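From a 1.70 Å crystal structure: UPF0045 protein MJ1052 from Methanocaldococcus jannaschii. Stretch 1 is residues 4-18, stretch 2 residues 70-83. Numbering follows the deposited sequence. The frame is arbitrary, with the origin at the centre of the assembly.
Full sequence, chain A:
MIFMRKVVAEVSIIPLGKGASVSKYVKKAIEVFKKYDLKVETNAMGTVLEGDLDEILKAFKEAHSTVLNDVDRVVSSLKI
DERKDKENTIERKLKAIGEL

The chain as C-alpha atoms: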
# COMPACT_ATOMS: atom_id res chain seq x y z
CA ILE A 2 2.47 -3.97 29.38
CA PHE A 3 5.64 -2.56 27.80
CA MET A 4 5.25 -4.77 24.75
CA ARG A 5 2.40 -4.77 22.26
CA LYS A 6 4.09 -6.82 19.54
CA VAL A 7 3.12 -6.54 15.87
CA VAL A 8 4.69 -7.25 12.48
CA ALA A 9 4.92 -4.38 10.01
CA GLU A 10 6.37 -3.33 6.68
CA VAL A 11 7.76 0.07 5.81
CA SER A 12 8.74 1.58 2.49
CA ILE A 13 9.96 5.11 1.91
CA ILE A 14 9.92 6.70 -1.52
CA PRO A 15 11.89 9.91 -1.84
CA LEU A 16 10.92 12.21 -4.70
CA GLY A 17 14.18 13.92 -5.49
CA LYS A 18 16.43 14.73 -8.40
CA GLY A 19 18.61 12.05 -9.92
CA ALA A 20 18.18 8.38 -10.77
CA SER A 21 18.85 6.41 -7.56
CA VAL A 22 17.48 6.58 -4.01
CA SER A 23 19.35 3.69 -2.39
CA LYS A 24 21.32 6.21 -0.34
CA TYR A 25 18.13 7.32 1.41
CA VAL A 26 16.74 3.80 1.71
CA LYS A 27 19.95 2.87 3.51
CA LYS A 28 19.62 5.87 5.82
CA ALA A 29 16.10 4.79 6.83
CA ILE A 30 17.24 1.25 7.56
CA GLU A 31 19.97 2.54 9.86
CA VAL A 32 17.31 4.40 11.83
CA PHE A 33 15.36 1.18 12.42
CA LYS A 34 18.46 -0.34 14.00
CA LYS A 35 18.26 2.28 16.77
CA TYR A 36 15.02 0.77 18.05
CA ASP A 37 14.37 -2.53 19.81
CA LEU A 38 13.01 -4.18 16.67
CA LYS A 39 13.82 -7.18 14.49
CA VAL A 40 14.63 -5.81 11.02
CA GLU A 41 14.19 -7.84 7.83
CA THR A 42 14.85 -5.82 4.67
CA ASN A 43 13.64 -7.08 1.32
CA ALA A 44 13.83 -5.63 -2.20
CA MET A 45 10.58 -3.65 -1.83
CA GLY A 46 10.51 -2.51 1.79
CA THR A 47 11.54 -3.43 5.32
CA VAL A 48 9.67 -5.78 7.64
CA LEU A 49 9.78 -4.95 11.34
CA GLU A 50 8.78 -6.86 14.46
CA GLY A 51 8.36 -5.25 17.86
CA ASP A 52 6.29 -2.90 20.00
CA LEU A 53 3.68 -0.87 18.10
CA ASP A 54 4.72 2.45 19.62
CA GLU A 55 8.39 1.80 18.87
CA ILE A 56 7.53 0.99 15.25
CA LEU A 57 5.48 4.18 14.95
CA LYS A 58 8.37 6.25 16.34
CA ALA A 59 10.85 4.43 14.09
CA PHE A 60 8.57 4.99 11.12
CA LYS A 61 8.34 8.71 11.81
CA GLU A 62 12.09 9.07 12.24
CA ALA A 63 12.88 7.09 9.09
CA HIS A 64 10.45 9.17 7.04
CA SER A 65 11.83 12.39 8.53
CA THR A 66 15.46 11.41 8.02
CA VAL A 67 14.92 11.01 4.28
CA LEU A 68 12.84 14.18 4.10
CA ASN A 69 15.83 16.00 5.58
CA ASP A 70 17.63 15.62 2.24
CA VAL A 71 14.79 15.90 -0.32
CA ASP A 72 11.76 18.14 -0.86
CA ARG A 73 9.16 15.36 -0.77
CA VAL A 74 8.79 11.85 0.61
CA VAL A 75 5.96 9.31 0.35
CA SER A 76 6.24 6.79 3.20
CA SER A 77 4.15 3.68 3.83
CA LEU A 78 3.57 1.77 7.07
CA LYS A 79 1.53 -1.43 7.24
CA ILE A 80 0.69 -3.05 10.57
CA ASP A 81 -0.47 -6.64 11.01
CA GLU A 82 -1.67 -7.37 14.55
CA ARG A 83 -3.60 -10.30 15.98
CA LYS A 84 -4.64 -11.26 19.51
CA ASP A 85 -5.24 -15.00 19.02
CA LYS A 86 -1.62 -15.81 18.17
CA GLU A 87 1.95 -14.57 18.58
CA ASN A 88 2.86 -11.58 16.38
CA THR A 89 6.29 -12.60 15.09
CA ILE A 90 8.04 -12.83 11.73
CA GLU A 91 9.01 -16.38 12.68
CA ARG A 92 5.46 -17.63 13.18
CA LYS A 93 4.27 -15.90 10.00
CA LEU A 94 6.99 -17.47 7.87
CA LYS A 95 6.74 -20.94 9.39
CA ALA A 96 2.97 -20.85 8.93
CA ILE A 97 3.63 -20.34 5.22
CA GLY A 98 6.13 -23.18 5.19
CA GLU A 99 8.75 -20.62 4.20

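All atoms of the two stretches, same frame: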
# COMPACT_ATOMS: atom_id res chain seq x y z
N MET A 4 5.08 -4.11 26.03
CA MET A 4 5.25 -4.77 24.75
C MET A 4 3.94 -5.19 24.10
O MET A 4 3.26 -6.11 24.56
CB MET A 4 6.16 -6.00 24.88
CG MET A 4 6.22 -6.85 23.61
SD MET A 4 6.65 -5.90 22.12
CE MET A 4 8.43 -5.95 22.20
N ARG A 5 3.59 -4.48 23.03
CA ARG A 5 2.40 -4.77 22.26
C ARG A 5 3.01 -5.12 20.90
O ARG A 5 3.11 -4.26 20.02
CB ARG A 5 1.51 -3.54 22.14
CG ARG A 5 0.29 -3.76 21.26
CD ARG A 5 -0.59 -2.53 21.20
NE ARG A 5 -1.63 -2.69 20.19
CZ ARG A 5 -2.57 -1.79 19.92
NH1 ARG A 5 -2.60 -0.64 20.59
NH2 ARG A 5 -3.46 -2.03 18.98
N LYS A 6 3.43 -6.37 20.76
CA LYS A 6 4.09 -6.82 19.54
C LYS A 6 3.22 -6.94 18.29
O LYS A 6 2.09 -7.44 18.33
CB LYS A 6 4.80 -8.14 19.81
CG LYS A 6 5.66 -8.62 18.65
CD LYS A 6 6.45 -9.88 19.00
CE LYS A 6 7.49 -9.59 20.09
NZ LYS A 6 8.31 -10.80 20.39
N VAL A 7 3.78 -6.48 17.17
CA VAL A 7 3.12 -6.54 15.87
C VAL A 7 4.19 -6.74 14.81
O VAL A 7 5.38 -6.60 15.08
CB VAL A 7 2.37 -5.22 15.54
CG1 VAL A 7 1.37 -4.89 16.64
CG2 VAL A 7 3.37 -4.08 15.35
N VAL A 8 3.76 -7.09 13.60
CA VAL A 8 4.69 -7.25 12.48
C VAL A 8 4.29 -6.12 11.54
O VAL A 8 3.10 -5.82 11.39
CB VAL A 8 4.51 -8.59 11.76
CG1 VAL A 8 5.51 -8.70 10.61
CG2 VAL A 8 4.72 -9.74 12.73
N ALA A 9 5.26 -5.49 10.90
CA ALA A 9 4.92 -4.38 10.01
C ALA A 9 5.87 -4.31 8.83
O ALA A 9 6.90 -4.98 8.81
CB ALA A 9 4.98 -3.08 10.78
N GLU A 10 5.50 -3.52 7.83
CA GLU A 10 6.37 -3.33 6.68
C GLU A 10 6.40 -1.85 6.36
O GLU A 10 5.36 -1.18 6.35
CB GLU A 10 5.88 -4.12 5.46
CG GLU A 10 6.84 -3.99 4.27
CD GLU A 10 6.52 -4.93 3.14
OE1 GLU A 10 5.33 -5.02 2.76
OE2 GLU A 10 7.46 -5.59 2.61
N VAL A 11 7.59 -1.34 6.11
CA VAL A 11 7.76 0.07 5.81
C VAL A 11 8.50 0.27 4.50
O VAL A 11 9.43 -0.47 4.18
CB VAL A 11 8.58 0.78 6.92
CG1 VAL A 11 8.89 2.22 6.50
CG2 VAL A 11 7.82 0.74 8.24
N SER A 12 8.06 1.26 3.73
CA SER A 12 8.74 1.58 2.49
C SER A 12 8.72 3.10 2.42
O SER A 12 7.72 3.74 2.75
CB SER A 12 8.03 0.98 1.27
OG SER A 12 6.77 1.59 1.05
N ILE A 13 9.85 3.67 2.01
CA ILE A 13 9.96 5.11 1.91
C ILE A 13 10.40 5.45 0.50
O ILE A 13 11.41 4.94 0.01
CB ILE A 13 10.99 5.64 2.92
CG1 ILE A 13 10.54 5.27 4.34
CG2 ILE A 13 11.14 7.15 2.78
CD1 ILE A 13 11.61 5.44 5.38
N ILE A 14 9.61 6.30 -0.16
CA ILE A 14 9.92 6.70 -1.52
C ILE A 14 10.28 8.18 -1.55
O ILE A 14 9.43 9.04 -1.31
CB ILE A 14 8.72 6.50 -2.45
CG1 ILE A 14 8.29 5.04 -2.47
CG2 ILE A 14 9.08 6.96 -3.86
CD1 ILE A 14 7.02 4.79 -3.24
N PRO A 15 11.55 8.49 -1.80
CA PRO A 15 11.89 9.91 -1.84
C PRO A 15 11.67 10.41 -3.27
O PRO A 15 11.96 9.70 -4.24
CB PRO A 15 13.36 9.92 -1.44
CG PRO A 15 13.87 8.66 -2.05
CD PRO A 15 12.77 7.65 -1.77
N LEU A 16 11.12 11.62 -3.39
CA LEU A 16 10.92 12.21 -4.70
C LEU A 16 11.95 13.31 -4.83
O LEU A 16 11.72 14.46 -4.45
CB LEU A 16 9.50 12.77 -4.85
CG LEU A 16 8.39 11.72 -4.92
CD1 LEU A 16 7.06 12.40 -5.25
CD2 LEU A 16 8.73 10.69 -5.99
N GLY A 17 13.12 12.94 -5.33
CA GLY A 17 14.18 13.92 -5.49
C GLY A 17 14.68 13.95 -6.91
O GLY A 17 14.06 13.40 -7.82
N LYS A 18 15.81 14.62 -7.10
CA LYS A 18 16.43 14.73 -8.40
C LYS A 18 17.50 13.65 -8.53
O LYS A 18 18.21 13.35 -7.58
CB LYS A 18 17.05 16.11 -8.58
CG LYS A 18 16.05 17.21 -8.91
CD LYS A 18 15.84 17.34 -10.42
CE LYS A 18 15.30 16.06 -11.04
NZ LYS A 18 15.23 16.13 -12.53
N ASP A 70 16.82 15.41 3.43
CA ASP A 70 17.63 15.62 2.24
C ASP A 70 16.89 15.86 0.92
O ASP A 70 17.52 16.18 -0.08
CB ASP A 70 18.60 14.45 2.06
CG ASP A 70 19.39 14.14 3.32
OD1 ASP A 70 19.81 15.10 4.00
OD2 ASP A 70 19.59 12.95 3.61
N VAL A 71 15.57 15.68 0.90
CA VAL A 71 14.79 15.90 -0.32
C VAL A 71 13.56 16.74 -0.01
O VAL A 71 13.18 16.90 1.15
CB VAL A 71 14.34 14.56 -0.96
CG1 VAL A 71 15.55 13.81 -1.49
CG2 VAL A 71 13.60 13.72 0.07
N ASP A 72 12.93 17.29 -1.05
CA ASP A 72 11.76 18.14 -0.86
C ASP A 72 10.46 17.39 -0.59
O ASP A 72 9.53 17.96 -0.04
CB ASP A 72 11.53 19.05 -2.07
CG ASP A 72 12.58 20.13 -2.21
OD1 ASP A 72 13.09 20.62 -1.18
OD2 ASP A 72 12.88 20.51 -3.36
N ARG A 73 10.39 16.12 -0.97
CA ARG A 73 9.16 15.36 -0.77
C ARG A 73 9.42 13.88 -0.59
O ARG A 73 10.27 13.30 -1.25
CB ARG A 73 8.24 15.57 -1.97
CG ARG A 73 6.89 14.88 -1.89
CD ARG A 73 6.05 15.26 -3.10
NE ARG A 73 4.76 14.59 -3.12
CZ ARG A 73 3.91 14.65 -4.14
NH1 ARG A 73 4.21 15.36 -5.22
NH2 ARG A 73 2.75 14.00 -4.08
N VAL A 74 8.66 13.27 0.32
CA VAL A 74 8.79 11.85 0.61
C VAL A 74 7.42 11.21 0.80
O VAL A 74 6.56 11.78 1.46
CB VAL A 74 9.58 11.62 1.92
CG1 VAL A 74 9.67 10.13 2.23
CG2 VAL A 74 10.97 12.22 1.80
N VAL A 75 7.21 10.04 0.19
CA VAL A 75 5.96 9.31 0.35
C VAL A 75 6.35 8.04 1.12
O VAL A 75 7.07 7.19 0.60
CB VAL A 75 5.33 8.92 -0.99
CG1 VAL A 75 4.05 8.10 -0.76
CG2 VAL A 75 4.98 10.18 -1.78
N SER A 76 5.89 7.94 2.36
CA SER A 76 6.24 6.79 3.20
C SER A 76 5.04 5.93 3.56
O SER A 76 3.96 6.45 3.85
CB SER A 76 6.93 7.28 4.48
OG SER A 76 8.12 7.98 4.16
N SER A 77 5.24 4.61 3.54
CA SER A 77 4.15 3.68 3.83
C SER A 77 4.45 2.78 5.02
O SER A 77 5.56 2.24 5.14
CB SER A 77 3.88 2.80 2.60
OG SER A 77 3.58 3.58 1.44
N LEU A 78 3.46 2.62 5.90
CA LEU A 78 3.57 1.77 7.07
C LEU A 78 2.37 0.83 7.08
O LEU A 78 1.23 1.27 6.97
CB LEU A 78 3.57 2.60 8.37
CG LEU A 78 3.42 1.82 9.69
CD1 LEU A 78 4.63 0.90 9.90
CD2 LEU A 78 3.31 2.80 10.86
N LYS A 79 2.63 -0.47 7.19
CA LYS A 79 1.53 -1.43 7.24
C LYS A 79 1.71 -2.23 8.52
O LYS A 79 2.80 -2.74 8.78
CB LYS A 79 1.56 -2.35 6.03
CG LYS A 79 0.41 -3.35 6.02
CD LYS A 79 0.41 -4.18 4.74
CE LYS A 79 0.10 -3.34 3.52
NZ LYS A 79 0.23 -4.15 2.27
N ILE A 80 0.65 -2.32 9.31
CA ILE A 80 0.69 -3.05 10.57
C ILE A 80 -0.21 -4.27 10.50
O ILE A 80 -1.33 -4.19 10.00
CB ILE A 80 0.19 -2.19 11.75
CG1 ILE A 80 1.06 -0.93 11.89
CG2 ILE A 80 0.22 -3.00 13.04
CD1 ILE A 80 2.52 -1.21 12.07
N ASP A 81 0.30 -5.40 10.99
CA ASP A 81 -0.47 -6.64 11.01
C ASP A 81 -0.45 -7.09 12.47
O ASP A 81 0.59 -7.50 12.98
CB ASP A 81 0.20 -7.70 10.14
CG ASP A 81 -0.67 -8.94 9.94
OD1 ASP A 81 -1.49 -9.25 10.83
OD2 ASP A 81 -0.52 -9.61 8.89
N GLU A 82 -1.59 -6.99 13.14
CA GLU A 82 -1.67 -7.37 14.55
C GLU A 82 -2.83 -8.31 14.83
O GLU A 82 -3.94 -8.11 14.34
CB GLU A 82 -1.79 -6.12 15.43
CG GLU A 82 -2.13 -6.42 16.89
CD GLU A 82 -2.06 -5.19 17.77
OE1 GLU A 82 -2.36 -4.08 17.27
OE2 GLU A 82 -1.72 -5.32 18.97
N ARG A 83 -2.56 -9.35 15.61
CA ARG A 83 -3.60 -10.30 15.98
C ARG A 83 -3.50 -10.59 17.47
O ARG A 83 -2.43 -10.43 18.07
CB ARG A 83 -3.46 -11.59 15.16
CG ARG A 83 -2.19 -12.39 15.42
CD ARG A 83 -2.05 -13.52 14.40
NE ARG A 83 -3.20 -14.42 14.40
CZ ARG A 83 -3.36 -15.42 13.53
NH1 ARG A 83 -2.45 -15.63 12.59
NH2 ARG A 83 -4.43 -16.20 13.59
O HOH W 1 -0.03 -7.18 20.02
O HOH W 2 3.21 -3.28 2.72
O HOH W 3 5.83 4.58 0.28
O HOH W 4 13.24 16.73 -4.05

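Residues 73-83 form a strand that runs antiparallel to the strand beginning at K6, their N-to-C directions 168° apart; the two stretches bury 999 Å² between them, both sides summed. Before the strand begins, V71 points toward the first stretch and packs its CG2 against P15 CB at 4.1 Å. Water 4 follows, accepting from D72 N (3.1 Å) and donating to L16 O (2.8 Å), so it links the backbones just ahead of the paired region.

R73 O accepts from L16 N at 2.9 Å; the extended R73 side chain lays one face of the guanidinium under L16 CD1. V74, on the face that also carries I13 and P15, brings its CG1 to 3.4 Å from I13 CG2. V75 then bonds I14 in both directions, V75 N to I14 O at 2.9 Å and I14 N to V75 O at 2.8 Å. S77 restores the paired hydrogen bonds: S77 N reaches S12 O at 2.7 Å and S12 N reaches S77 O at 3.0 Å. Water 3 accepts from S77 OG (2.7 Å) and donates to V75 O (2.9 Å) and S12 O (3.2 Å).

L78 lies on the face of A9, V11 and I80, its CD1 3.6 Å from V11 CG2. K79 pairs with E10 through backbone bonds of 2.9 Å (K79 N to E10 O) and 3.0 Å (E10 N to K79 O). Their side chains share water 2, which donates to E10 OE1 (2.7 Å) and accepts a weak bond from K79 NZ (3.1 Å). The end of I80 reaches toward A9, with I80 CD1 3.3 Å from A9 CB. D81 N donates to V8 O at 2.9 Å, and V8 N returns a longer bond to D81 O at 3.3 Å.

At E82 charge takes over: its carboxylate receives R5 NE on OE2 and R5 NH2 on OE1, both at 2.9 Å, in a two-pronged salt bridge.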